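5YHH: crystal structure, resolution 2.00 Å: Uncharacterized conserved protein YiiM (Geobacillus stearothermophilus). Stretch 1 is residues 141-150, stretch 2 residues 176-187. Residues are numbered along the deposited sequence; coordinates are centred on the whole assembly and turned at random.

Stretch 1 (141-150) ICQTGKSGFY
Stretch 2 176-187: SIAYINHIYYHE

A helix that must pack against an irregular segment often does so through one face whose residues recur every three or four positions, and this pair in YiiM is a compact example. Stretch 2 is helical from Ile177 to Tyr185, opened by an N-cap in which Ser176 OG (chi1 p) accepts from Tyr179 N at 3.0 Å. Ile177, Asn181 and Tyr185, all chi1 m, point toward stretch 1, which passes them in the reverse order: the CA atoms of Cys142 and Tyr185 lie 7.4 Å apart, those of Gly145 and Ala178 6.5 Å, those of Phe149 and Ile177 7.3 Å.

Stretch 1 begins in the last turn of a helix, 141-144. Cys142 (chi1 t) directs its sulfur over one face of the Tyr185 ring, SG lying 3.6 Å from Tyr185 CD1, a sulfur-aromatic contact in which a polarizable atom meets the pi cloud. Gly145 N still bonds Ile141 O at 2.8 Å, but Gly145 itself leaves the helix with phi/psi 76/14, a positive phi that favours glycine. Its carbonyl reaches the second helix through water: the water donates to Gly145 O at 2.7 Å and accepts from Asn181 ND2 at 2.9 Å.

Lys146 (-92/69) points away, the chain bends sharply there, and it bends again at Ser147 (-106/-26, chi1 p). Here lies the direct hydrogen bond between the stretches, Asn181 ND2 to Ser147 OG, 3.0 Å. Ser147 OG in turn donates to Gly148 O at 2.9 Å, so the buried hydroxyl both accepts and donates. Gly148 (69/-166) leads into an extended strand, where Phe149 (-166/166, chi1 39°, chi2 81°) sets CB 4.0 Å from Ile177 CG1, an apolar contact between buried side chains. The two sides together bury 313 Å², with the polar centre flanked by apolar contacts along the helix.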

# COMPACT_ATOMS: atom_id res chain seq x y z
N ILE A 141 10.99 4.57 7.04
CA ILE A 141 9.89 4.57 6.05
C ILE A 141 9.20 5.94 6.05
O ILE A 141 9.01 6.53 4.99
CB ILE A 141 8.89 3.43 6.31
CG1 ILE A 141 9.54 2.07 6.00
CG2 ILE A 141 7.60 3.61 5.46
CD1 ILE A 141 8.79 0.88 6.59
N CYS A 142 8.86 6.45 7.23
CA CYS A 142 8.26 7.77 7.35
C CYS A 142 9.19 8.88 6.83
O CYS A 142 8.73 9.81 6.17
CB CYS A 142 7.79 8.05 8.78
SG CYS A 142 7.43 9.80 9.06
N GLN A 143 10.49 8.77 7.08
CA GLN A 143 11.43 9.79 6.59
C GLN A 143 11.63 9.75 5.07
O GLN A 143 11.77 10.80 4.45
CB GLN A 143 12.79 9.63 7.26
CG GLN A 143 12.86 10.12 8.70
CD GLN A 143 14.17 9.71 9.39
OE1 GLN A 143 14.79 8.69 9.06
NE2 GLN A 143 14.58 10.52 10.37
N THR A 144 11.68 8.55 4.47
CA THR A 144 11.98 8.44 3.05
C THR A 144 10.72 8.54 2.20
O THR A 144 10.80 8.82 1.00
CB THR A 144 12.68 7.11 2.75
OG1 THR A 144 11.83 6.00 3.16
CG2 THR A 144 14.00 7.04 3.48
N GLY A 145 9.56 8.23 2.78
CA GLY A 145 8.30 8.11 2.02
C GLY A 145 8.19 6.81 1.21
O GLY A 145 7.27 6.69 0.37
N LYS A 146 9.04 5.84 1.49
CA LYS A 146 9.06 4.56 0.76
C LYS A 146 8.15 3.58 1.49
O LYS A 146 8.60 2.59 2.07
CB LYS A 146 10.48 4.01 0.63
CG LYS A 146 11.41 4.98 -0.12
CD LYS A 146 12.87 4.46 -0.19
CE LYS A 146 13.90 5.53 -0.70
NZ LYS A 146 13.74 5.81 -2.14
N SER A 147 6.86 3.87 1.42
CA SER A 147 5.84 3.26 2.27
C SER A 147 4.98 2.24 1.56
O SER A 147 4.39 1.35 2.20
CB SER A 147 4.90 4.36 2.79
OG SER A 147 4.16 4.96 1.72
N GLY A 148 4.84 2.38 0.25
CA GLY A 148 3.76 1.66 -0.45
C GLY A 148 2.37 2.17 -0.08
O GLY A 148 2.21 3.25 0.48
N PHE A 149 1.34 1.41 -0.43
CA PHE A 149 -0.05 1.92 -0.44
C PHE A 149 -1.02 0.74 -0.54
O PHE A 149 -0.63 -0.39 -0.88
CB PHE A 149 -0.29 2.92 -1.58
CG PHE A 149 0.41 2.52 -2.90
CD1 PHE A 149 -0.16 1.60 -3.74
CD2 PHE A 149 1.65 3.01 -3.21
CE1 PHE A 149 0.48 1.21 -4.92
CE2 PHE A 149 2.32 2.62 -4.41
CZ PHE A 149 1.72 1.72 -5.24
N TYR A 150 -2.28 1.01 -0.26
CA TYR A 150 -3.28 -0.03 -0.35
C TYR A 150 -4.20 0.22 -1.54
O TYR A 150 -4.41 1.36 -1.94
CB TYR A 150 -4.15 0.00 0.91
CG TYR A 150 -3.53 -0.56 2.14
CD1 TYR A 150 -2.85 0.26 3.03
CD2 TYR A 150 -3.69 -1.90 2.47
CE1 TYR A 150 -2.33 -0.24 4.21
CE2 TYR A 150 -3.17 -2.42 3.64
CZ TYR A 150 -2.47 -1.59 4.48
OH TYR A 150 -1.96 -2.10 5.61
N SER A 176 -0.86 12.44 -5.37
CA SER A 176 0.02 11.27 -5.32
C SER A 176 0.06 10.72 -3.92
O SER A 176 -0.21 11.44 -2.98
CB SER A 176 1.42 11.62 -5.81
OG SER A 176 2.04 12.57 -4.99
N ILE A 177 0.38 9.44 -3.77
CA ILE A 177 0.61 8.90 -2.43
C ILE A 177 1.78 9.66 -1.75
O ILE A 177 1.74 9.89 -0.55
CB ILE A 177 0.90 7.37 -2.49
CG1 ILE A 177 -0.34 6.62 -2.99
CG2 ILE A 177 1.44 6.84 -1.14
CD1 ILE A 177 -1.53 6.68 -2.04
N ALA A 178 2.80 10.06 -2.52
CA ALA A 178 3.90 10.83 -1.93
C ALA A 178 3.42 12.14 -1.33
O ALA A 178 3.82 12.50 -0.23
CB ALA A 178 5.06 11.10 -2.94
N TYR A 179 2.58 12.85 -2.09
CA TYR A 179 1.98 14.11 -1.63
C TYR A 179 1.16 13.89 -0.37
O TYR A 179 1.28 14.65 0.57
CB TYR A 179 1.09 14.73 -2.73
CG TYR A 179 0.31 15.95 -2.30
CD1 TYR A 179 0.93 17.19 -2.18
CD2 TYR A 179 -1.06 15.85 -2.02
CE1 TYR A 179 0.21 18.31 -1.78
CE2 TYR A 179 -1.78 16.96 -1.61
CZ TYR A 179 -1.15 18.18 -1.51
OH TYR A 179 -1.88 19.26 -1.10
N ILE A 180 0.32 12.85 -0.37
CA ILE A 180 -0.56 12.60 0.77
C ILE A 180 0.25 12.24 2.03
O ILE A 180 -0.01 12.76 3.10
CB ILE A 180 -1.64 11.55 0.47
CG1 ILE A 180 -2.61 12.08 -0.62
CG2 ILE A 180 -2.41 11.26 1.72
CD1 ILE A 180 -3.49 11.02 -1.32
N ASN A 181 1.29 11.42 1.90
CA ASN A 181 2.16 11.13 3.03
C ASN A 181 2.83 12.41 3.54
O ASN A 181 3.01 12.61 4.74
CB ASN A 181 3.28 10.15 2.64
CG ASN A 181 2.87 8.69 2.79
OD1 ASN A 181 2.01 8.35 3.59
ND2 ASN A 181 3.54 7.83 2.06
N HIS A 182 3.24 13.27 2.61
CA HIS A 182 3.93 14.47 2.97
C HIS A 182 3.04 15.38 3.83
O HIS A 182 3.51 15.89 4.84
CB HIS A 182 4.48 15.19 1.74
CG HIS A 182 5.12 16.49 2.07
ND1 HIS A 182 6.40 16.57 2.56
CD2 HIS A 182 4.64 17.76 2.06
CE1 HIS A 182 6.70 17.83 2.81
NE2 HIS A 182 5.64 18.57 2.51
N ILE A 183 1.78 15.57 3.42
CA ILE A 183 0.81 16.37 4.19
C ILE A 183 0.57 15.76 5.57
O ILE A 183 0.59 16.45 6.57
CB ILE A 183 -0.58 16.48 3.47
CG1 ILE A 183 -0.44 17.12 2.08
CG2 ILE A 183 -1.58 17.31 4.31
CD1 ILE A 183 0.19 18.48 2.09
N TYR A 184 0.36 14.46 5.59
CA TYR A 184 0.04 13.70 6.80
C TYR A 184 1.18 13.71 7.83
O TYR A 184 0.94 13.87 9.02
CB TYR A 184 -0.31 12.25 6.38
CG TYR A 184 -0.78 11.33 7.48
CD1 TYR A 184 -2.14 11.13 7.69
CD2 TYR A 184 0.12 10.66 8.31
CE1 TYR A 184 -2.60 10.28 8.69
CE2 TYR A 184 -0.33 9.82 9.34
CZ TYR A 184 -1.69 9.63 9.50
OH TYR A 184 -2.16 8.81 10.49
N TYR A 185 2.41 13.52 7.37
CA TYR A 185 3.55 13.46 8.29
C TYR A 185 4.22 14.81 8.56
O TYR A 185 4.84 15.00 9.62
CB TYR A 185 4.58 12.44 7.79
CG TYR A 185 4.07 11.03 7.90
CD1 TYR A 185 3.91 10.42 9.13
CD2 TYR A 185 3.74 10.31 6.77
CE1 TYR A 185 3.44 9.14 9.23
CE2 TYR A 185 3.26 9.04 6.86
CZ TYR A 185 3.11 8.45 8.09
OH TYR A 185 2.60 7.17 8.17
N HIS A 186 4.11 15.77 7.64
CA HIS A 186 4.89 17.02 7.79
C HIS A 186 4.07 18.31 7.84
O HIS A 186 4.42 19.23 8.58
CB HIS A 186 5.99 17.06 6.74
CG HIS A 186 6.84 15.82 6.74
ND1 HIS A 186 7.62 15.45 7.82
CD2 HIS A 186 7.00 14.85 5.81
CE1 HIS A 186 8.23 14.31 7.55
NE2 HIS A 186 7.87 13.92 6.34
N GLU A 187 2.96 18.39 7.11
CA GLU A 187 2.13 19.60 7.07
C GLU A 187 0.82 19.44 7.85
O GLU A 187 -0.26 19.71 7.33
CB GLU A 187 1.86 20.03 5.63
CG GLU A 187 3.14 20.26 4.82
CD GLU A 187 2.90 21.03 3.53
OE1 GLU A 187 2.14 22.03 3.58
OE2 GLU A 187 3.47 20.66 2.48
O HOH W 1 5.48 8.71 0.04